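Local coordinates for 3-keto-5-aminohexanoate cleavage enzyme (Burkholderia xenovorans LB400, PDB 3E49), which probably cleaves beta-keto acids such as 3-keto-5-aminohexanoate, using a zinc ion held in a TIM barrel, at residues L214-M217 with R218-D222; L182-F185 with V186-L190; V147-T151 with F152-E156. All coordinates share one frame; numbering follows the deposited sequence. Where two conformers were deposited one is given.

Contact 1: L214-M217 with R218-D222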
# COMPACT_ATOMS: atom_id res chain seq x y z
N LEU A 214 5.62 -1.53 -7.80
CA LEU A 214 6.83 -0.77 -7.45
C LEU A 214 6.83 -0.28 -6.00
O LEU A 214 7.87 -0.42 -5.28
CB LEU A 214 7.05 0.37 -8.46
CG LEU A 214 8.25 1.32 -8.29
CD1 LEU A 214 8.62 1.96 -9.64
CD2 LEU A 214 7.94 2.37 -7.16
N ALA A 215 5.73 0.33 -5.55
CA ALA A 215 5.61 0.81 -4.15
C ALA A 215 5.81 -0.36 -3.18
O ALA A 215 6.42 -0.22 -2.14
CB ALA A 215 4.23 1.50 -3.88
N HIS A 216 5.28 -1.52 -3.50
CA HIS A 216 5.45 -2.63 -2.57
C HIS A 216 6.89 -3.16 -2.51
O HIS A 216 7.39 -3.51 -1.44
CB HIS A 216 4.49 -3.74 -2.84
CG HIS A 216 4.45 -4.77 -1.77
ND1 HIS A 216 3.99 -4.51 -0.50
CD2 HIS A 216 4.83 -6.08 -1.78
CE1 HIS A 216 4.05 -5.60 0.22
NE2 HIS A 216 4.52 -6.58 -0.52
N MSE A 217 7.57 -3.19 -3.64
CA MSE A 217 8.93 -3.59 -3.61
C MSE A 217 9.75 -2.63 -2.74
O MSE A 217 10.56 -3.08 -1.94
CB MSE A 217 9.48 -3.65 -5.04
CG MSE A 217 8.90 -4.79 -5.92
SE MSE A 217 9.19 -6.55 -5.28
CE MSE A 217 11.17 -6.62 -5.51
N ARG A 218 9.51 -1.32 -2.86
CA ARG A 218 10.25 -0.37 -2.00
C ARG A 218 9.92 -0.53 -0.53
O ARG A 218 10.78 -0.48 0.34
CB ARG A 218 9.93 1.07 -2.37
CG ARG A 218 10.81 2.01 -1.58
CD ARG A 218 10.25 3.39 -1.52
NE ARG A 218 11.15 4.16 -0.68
CZ ARG A 218 11.16 5.48 -0.56
NH1 ARG A 218 10.33 6.23 -1.23
NH2 ARG A 218 12.06 6.04 0.24
N ARG A 219 8.64 -0.66 -0.21
CA ARG A 219 8.20 -0.81 1.17
C ARG A 219 8.83 -2.05 1.80
O ARG A 219 9.27 -2.02 2.98
CB ARG A 219 6.64 -0.99 1.06
CG ARG A 219 5.80 -1.17 2.18
CD ARG A 219 4.43 -1.55 1.61
NE ARG A 219 3.85 -0.47 0.81
CZ ARG A 219 3.04 -0.67 -0.23
NH1 ARG A 219 2.79 -1.88 -0.67
NH2 ARG A 219 2.56 0.37 -0.89
N THR A 220 8.95 -3.13 1.02
CA THR A 220 9.45 -4.41 1.51
C THR A 220 10.92 -4.23 1.80
O THR A 220 11.37 -4.59 2.87
CB THR A 220 9.31 -5.46 0.52
OG1 THR A 220 7.88 -5.62 0.30
CG2 THR A 220 9.86 -6.82 1.02
N ALA A 221 11.57 -3.72 0.79
CA ALA A 221 13.07 -3.47 0.91
C ALA A 221 13.32 -2.53 2.06
O ALA A 221 14.27 -2.76 2.87
CB ALA A 221 13.59 -2.95 -0.38
N ASP A 222 12.58 -1.43 2.15
CA ASP A 222 12.81 -0.48 3.26
C ASP A 222 12.71 -1.18 4.61
O ASP A 222 13.52 -0.96 5.51
CB ASP A 222 11.81 0.67 3.25
CG ASP A 222 12.08 1.70 2.18
OD1 ASP A 222 13.17 1.69 1.59
OD2 ASP A 222 11.19 2.55 1.93
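On helix 211-225, an outer helix of the TIM barrel, H216 and R219 meet one turn apart through a side-chain hydrogen bond. R219 NH1 donates to H216 ND1 over 2.9 Å, entering close to the plane of the imidazole and lying at its edge; the bond is bent, with 145° at the hydrogen. Because the arginine chain bends at chi3 (-64°), its guanidinium folds back over its own helix, crossing the imidazole with the two planes 55° apart. One guanidinium face then rests over A215 O, and NH2 stands 3.6 Å from A215 CB, where a methyl group is small enough to leave room for it. H216 was modelled in two conformers, so the ring contacts hold for the one described. Here ND1 acts as acceptor while NE2 bonds to D213 of the second subunit, consistent with a proton on NE2.

T220 attends to the backbone of the same histidine. Its OG1 donates to H216 O at 2.8 Å and its N to the same oxygen at 2.9 Å, from opposite faces of the carbonyl plane. Two donors thus share the one carbonyl oxygen, and the bond from OG1 gives the hydroxyl of buried T220 a partner within its own helix. OG1 also lies 3.6 Å above one face of the imidazole.

The helix connects strands 195-201 and 229-235 in a beta-alpha-beta unit, and L214 and selenomethionine M217 supply apolar packing against the strands. R218 runs extended along another side, where NE forms a salt bridge with D222 OD2 (3.1 Å), although the hydrogen bond within it is weak, NH1 bonds to Q250, and a bound 2-ethoxyethanol lies nearby. D222 is steadied in turn by the hydroxyl of Y229. R219 forms a salt bridge through NE with E212 of the third subunit.

Contact 2: L182-F185 with V186-L190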
# COMPACT_ATOMS: atom_id res chain seq x y z
N LEU A 182 16.93 -12.46 -0.27
CA LEU A 182 18.14 -11.69 0.04
C LEU A 182 18.24 -11.48 1.53
O LEU A 182 19.34 -11.59 2.09
CB LEU A 182 18.17 -10.34 -0.69
CG LEU A 182 19.35 -9.37 -0.50
CD1 LEU A 182 20.67 -10.00 -0.84
CD2 LEU A 182 19.09 -8.11 -1.34
N ALA A 183 17.13 -11.16 2.19
CA ALA A 183 17.12 -10.94 3.66
C ALA A 183 17.65 -12.19 4.40
O ALA A 183 18.36 -12.08 5.38
CB ALA A 183 15.73 -10.55 4.17
N HIS A 184 17.33 -13.36 3.89
CA HIS A 184 17.78 -14.63 4.43
C HIS A 184 19.30 -14.66 4.44
O HIS A 184 19.90 -14.98 5.47
CB HIS A 184 17.23 -15.78 3.60
CG HIS A 184 17.76 -17.14 3.95
ND1 HIS A 184 17.43 -17.78 5.12
CD2 HIS A 184 18.52 -18.00 3.24
CE1 HIS A 184 17.99 -18.98 5.13
NE2 HIS A 184 18.66 -19.14 4.00
N PHE A 185 19.90 -14.36 3.30
CA PHE A 185 21.36 -14.35 3.18
C PHE A 185 22.02 -13.22 3.95
O PHE A 185 23.16 -13.38 4.42
CB PHE A 185 21.78 -14.31 1.72
CG PHE A 185 21.50 -15.58 1.01
CD1 PHE A 185 22.32 -16.69 1.23
CD2 PHE A 185 20.39 -15.72 0.16
CE1 PHE A 185 22.04 -17.90 0.59
CE2 PHE A 185 20.14 -16.89 -0.48
CZ PHE A 185 20.94 -17.99 -0.25
N VAL A 186 21.35 -12.08 4.05
CA VAL A 186 21.89 -10.96 4.82
C VAL A 186 21.89 -11.35 6.30
O VAL A 186 22.85 -11.09 7.00
CB VAL A 186 21.09 -9.65 4.60
CG1 VAL A 186 21.47 -8.60 5.68
CG2 VAL A 186 21.37 -9.11 3.17
N ASP A 187 20.83 -11.99 6.75
CA ASP A 187 20.76 -12.44 8.14
C ASP A 187 21.83 -13.46 8.45
O ASP A 187 22.31 -13.52 9.59
CB ASP A 187 19.38 -13.02 8.47
CG ASP A 187 18.30 -11.94 8.56
OD1 ASP A 187 18.64 -10.74 8.51
OD2 ASP A 187 17.10 -12.31 8.65
N ARG A 188 22.19 -14.26 7.45
CA ARG A 188 23.25 -15.26 7.60
C ARG A 188 24.62 -14.61 7.40
O ARG A 188 25.62 -15.29 7.42
CB ARG A 188 23.04 -16.43 6.62
CG ARG A 188 21.84 -17.30 6.97
CD ARG A 188 21.52 -18.29 5.88
NE ARG A 188 22.69 -19.07 5.50
CZ ARG A 188 22.77 -19.87 4.43
NH1 ARG A 188 21.74 -19.99 3.59
NH2 ARG A 188 23.90 -20.53 4.20
N LYS A 189 24.65 -13.29 7.24
CA LYS A 189 25.90 -12.52 7.05
C LYS A 189 26.69 -12.92 5.81
O LYS A 189 27.90 -12.71 5.78
CB LYS A 189 26.84 -12.62 8.27
CG LYS A 189 26.24 -12.25 9.60
CD LYS A 189 25.89 -10.80 9.69
CE LYS A 189 25.11 -10.54 10.97
NZ LYS A 189 24.57 -9.16 11.03
N LEU A 190 26.00 -13.46 4.80
CA LEU A 190 26.68 -13.94 3.59
C LEU A 190 26.85 -12.85 2.50
O LEU A 190 27.45 -13.08 1.46
CB LEU A 190 25.99 -15.20 3.06
CG LEU A 190 26.10 -16.37 4.04
CD1 LEU A 190 25.35 -17.60 3.53
CD2 LEU A 190 27.61 -16.68 4.36
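R188 lays its aliphatic chain over the imidazole of H184 while its guanidinium runs alongside the ring of F185. With H184, the touching atom is R188 CD, 3.8 Å from the ring centroid and 24° off the normal, a CH-pi contact over one face. The chain then bends at chi3 (52°), which turns the guanidinium on toward F185. Its plane stands steep to the imidazole, which meets it at the edge, but is inclined by only 34° to the phenyl ring; NH1 comes within 3.7 Å of F185 CE1. An arginine suits this place because methylenes and charged head can serve different neighbours: the head also forms a weak ion pair with E156, and R188 packs on Y122 of the second subunit, whose ring meets H184 too.

L190 CD1 approaches the phenyl edge in its plane, 3.9 Å from F185 CD1. On another side of the helix L182 CD1 and V186 CG2 pass obliquely at 4.2 Å, both branched side chains serving the packing toward strand 195-201 and helix 211-225.

The backbone explains how L190 gets back to F185. K189 takes a positive phi, L190 N donates to F185 O at 2.9 Å, and K189 N donates to V186 O at 2.9 Å. The positive phi and the bonding back into the last turn, with apolar side chains touching across the reversal, are the hallmark of a Schellman motif ending helix 176-187.

Contact 3: V147-T151 with F152-E156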
# COMPACT_ATOMS: atom_id res chain seq x y z
N VAL A 147 13.14 -23.51 -16.58
CA VAL A 147 13.16 -22.76 -15.34
C VAL A 147 14.47 -22.01 -15.29
O VAL A 147 15.49 -22.56 -15.68
CB VAL A 147 13.08 -23.73 -14.12
CG1 VAL A 147 13.41 -23.00 -12.84
CG2 VAL A 147 11.70 -24.34 -14.02
N PHE A 148 14.46 -20.77 -14.84
CA PHE A 148 15.71 -20.07 -14.62
C PHE A 148 16.07 -20.48 -13.19
O PHE A 148 15.46 -20.01 -12.24
CB PHE A 148 15.57 -18.56 -14.77
CG PHE A 148 16.90 -17.81 -14.76
CD1 PHE A 148 18.05 -18.39 -15.30
CD2 PHE A 148 16.97 -16.49 -14.31
CE1 PHE A 148 19.26 -17.69 -15.35
CE2 PHE A 148 18.18 -15.78 -14.37
CZ PHE A 148 19.32 -16.38 -14.88
N LYS A 149 17.02 -21.40 -13.06
CA LYS A 149 17.41 -21.97 -11.78
C LYS A 149 18.44 -21.15 -11.03
O LYS A 149 19.50 -20.86 -11.55
CB LYS A 149 17.93 -23.41 -11.97
CG LYS A 149 18.63 -24.03 -10.71
CD LYS A 149 19.12 -25.50 -10.95
CE LYS A 149 19.78 -26.11 -9.70
NZ LYS A 149 21.10 -25.49 -9.35
N ASN A 150 18.08 -20.75 -9.82
CA ASN A 150 18.90 -19.98 -8.92
C ASN A 150 18.51 -20.43 -7.50
O ASN A 150 17.81 -19.70 -6.82
CB ASN A 150 18.54 -18.50 -9.09
CG ASN A 150 18.98 -17.91 -10.42
OD1 ASN A 150 20.17 -17.74 -10.66
ND2 ASN A 150 18.02 -17.52 -11.26
N THR A 151 18.90 -21.64 -7.10
CA THR A 151 18.54 -22.20 -5.80
C THR A 151 19.26 -21.53 -4.64
O THR A 151 20.21 -20.77 -4.82
CB THR A 151 18.86 -23.73 -5.74
OG1 THR A 151 20.27 -23.92 -5.86
CG2 THR A 151 18.12 -24.52 -6.85
N PHE A 152 18.80 -21.83 -3.43
CA PHE A 152 19.49 -21.32 -2.23
C PHE A 152 20.97 -21.73 -2.18
O PHE A 152 21.83 -20.94 -1.75
CB PHE A 152 18.69 -21.70 -0.98
CG PHE A 152 17.41 -20.93 -0.84
CD1 PHE A 152 17.46 -19.57 -0.56
CD2 PHE A 152 16.16 -21.54 -0.97
CE1 PHE A 152 16.33 -18.82 -0.43
CE2 PHE A 152 15.00 -20.80 -0.85
CZ PHE A 152 15.09 -19.42 -0.59
N ALA A 153 21.28 -22.94 -2.66
CA ALA A 153 22.67 -23.40 -2.75
C ALA A 153 23.44 -22.63 -3.81
O ALA A 153 24.59 -22.22 -3.57
CB ALA A 153 22.75 -24.92 -3.02
N ASP A 154 22.84 -22.43 -4.97
CA ASP A 154 23.45 -21.66 -6.05
C ASP A 154 23.84 -20.26 -5.58
O ASP A 154 24.95 -19.78 -5.81
CB ASP A 154 22.48 -21.50 -7.23
CG ASP A 154 22.20 -22.81 -7.97
OD1 ASP A 154 23.01 -23.76 -7.91
OD2 ASP A 154 21.14 -22.89 -8.64
N ILE A 155 22.90 -19.59 -4.92
CA ILE A 155 23.14 -18.22 -4.47
C ILE A 155 24.24 -18.18 -3.43
O ILE A 155 25.13 -17.35 -3.53
CB ILE A 155 21.85 -17.55 -3.94
CG1 ILE A 155 20.79 -17.47 -5.07
CG2 ILE A 155 22.17 -16.19 -3.37
CD1 ILE A 155 19.36 -17.34 -4.55
N GLU A 156 24.19 -19.08 -2.46
CA GLU A 156 25.23 -19.18 -1.46
C GLU A 156 26.60 -19.39 -2.14
O GLU A 156 27.59 -18.78 -1.77
CB GLU A 156 24.93 -20.35 -0.52
CG GLU A 156 25.89 -20.44 0.66
CD GLU A 156 25.59 -21.62 1.58
OE1 GLU A 156 24.47 -22.22 1.51
OE2 GLU A 156 26.47 -21.95 2.39
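The flat carboxylate of D154 receives K149 and T151 from different directions. K149 NZ meets OD2 at 2.7 Å on the syn lone pair, the side of the other oxygen, in a salt bridge; T151 N reaches OD2 at 3.0 Å from above the carboxylate plane, 38° out of it. Further back, the F148 ring has N150 ND2 over one face in the conformer described, and F119 meets that ring nearly at a right angle.

T151 is the N-cap of helix 152-163. Its OG1 sits between the backbone N and the carbonyl carbon (chi1 64°), from where it accepts D154 N at 3.1 Å. With the return bond from T151 N to D154 this completes a capping box, suited to threonine and aspartate because each short side chain can reach the other's amide. I155 N closes the first turn on T151 O at 2.9 Å.

K149 bends at chi4 to reach D154 and also bridges to D145 of the second subunit, which hydrogen-bonds T151 OG1 as well. The lysine charge probably offsets the closeness of D154 to D145 of the second subunit, while the bond from T151 N and the positive charge of K149 would favour an ionised D154.

In the fold
Contacts 1 and 2 lie on successive barrel helices, 211-225 and 176-187, whereas contact 3 starts helix 152-163, so together they sample a helix middle, a C-terminal end and an N-terminal end. Contacts 1 and 3 are buried; contact 2 is partly exposed. Contact 2 packs directly on contact 3, where F185 lies on F152 and I155, but contact 1 touches neither, its centre being about 18 Å from that of contact 2. All three touch the second subunit. Chemistry follows place: side-chain hydrogen bonding within the helix in contact 1, apolar and CH-pi packing in contact 2, and charge and capping in contact 3.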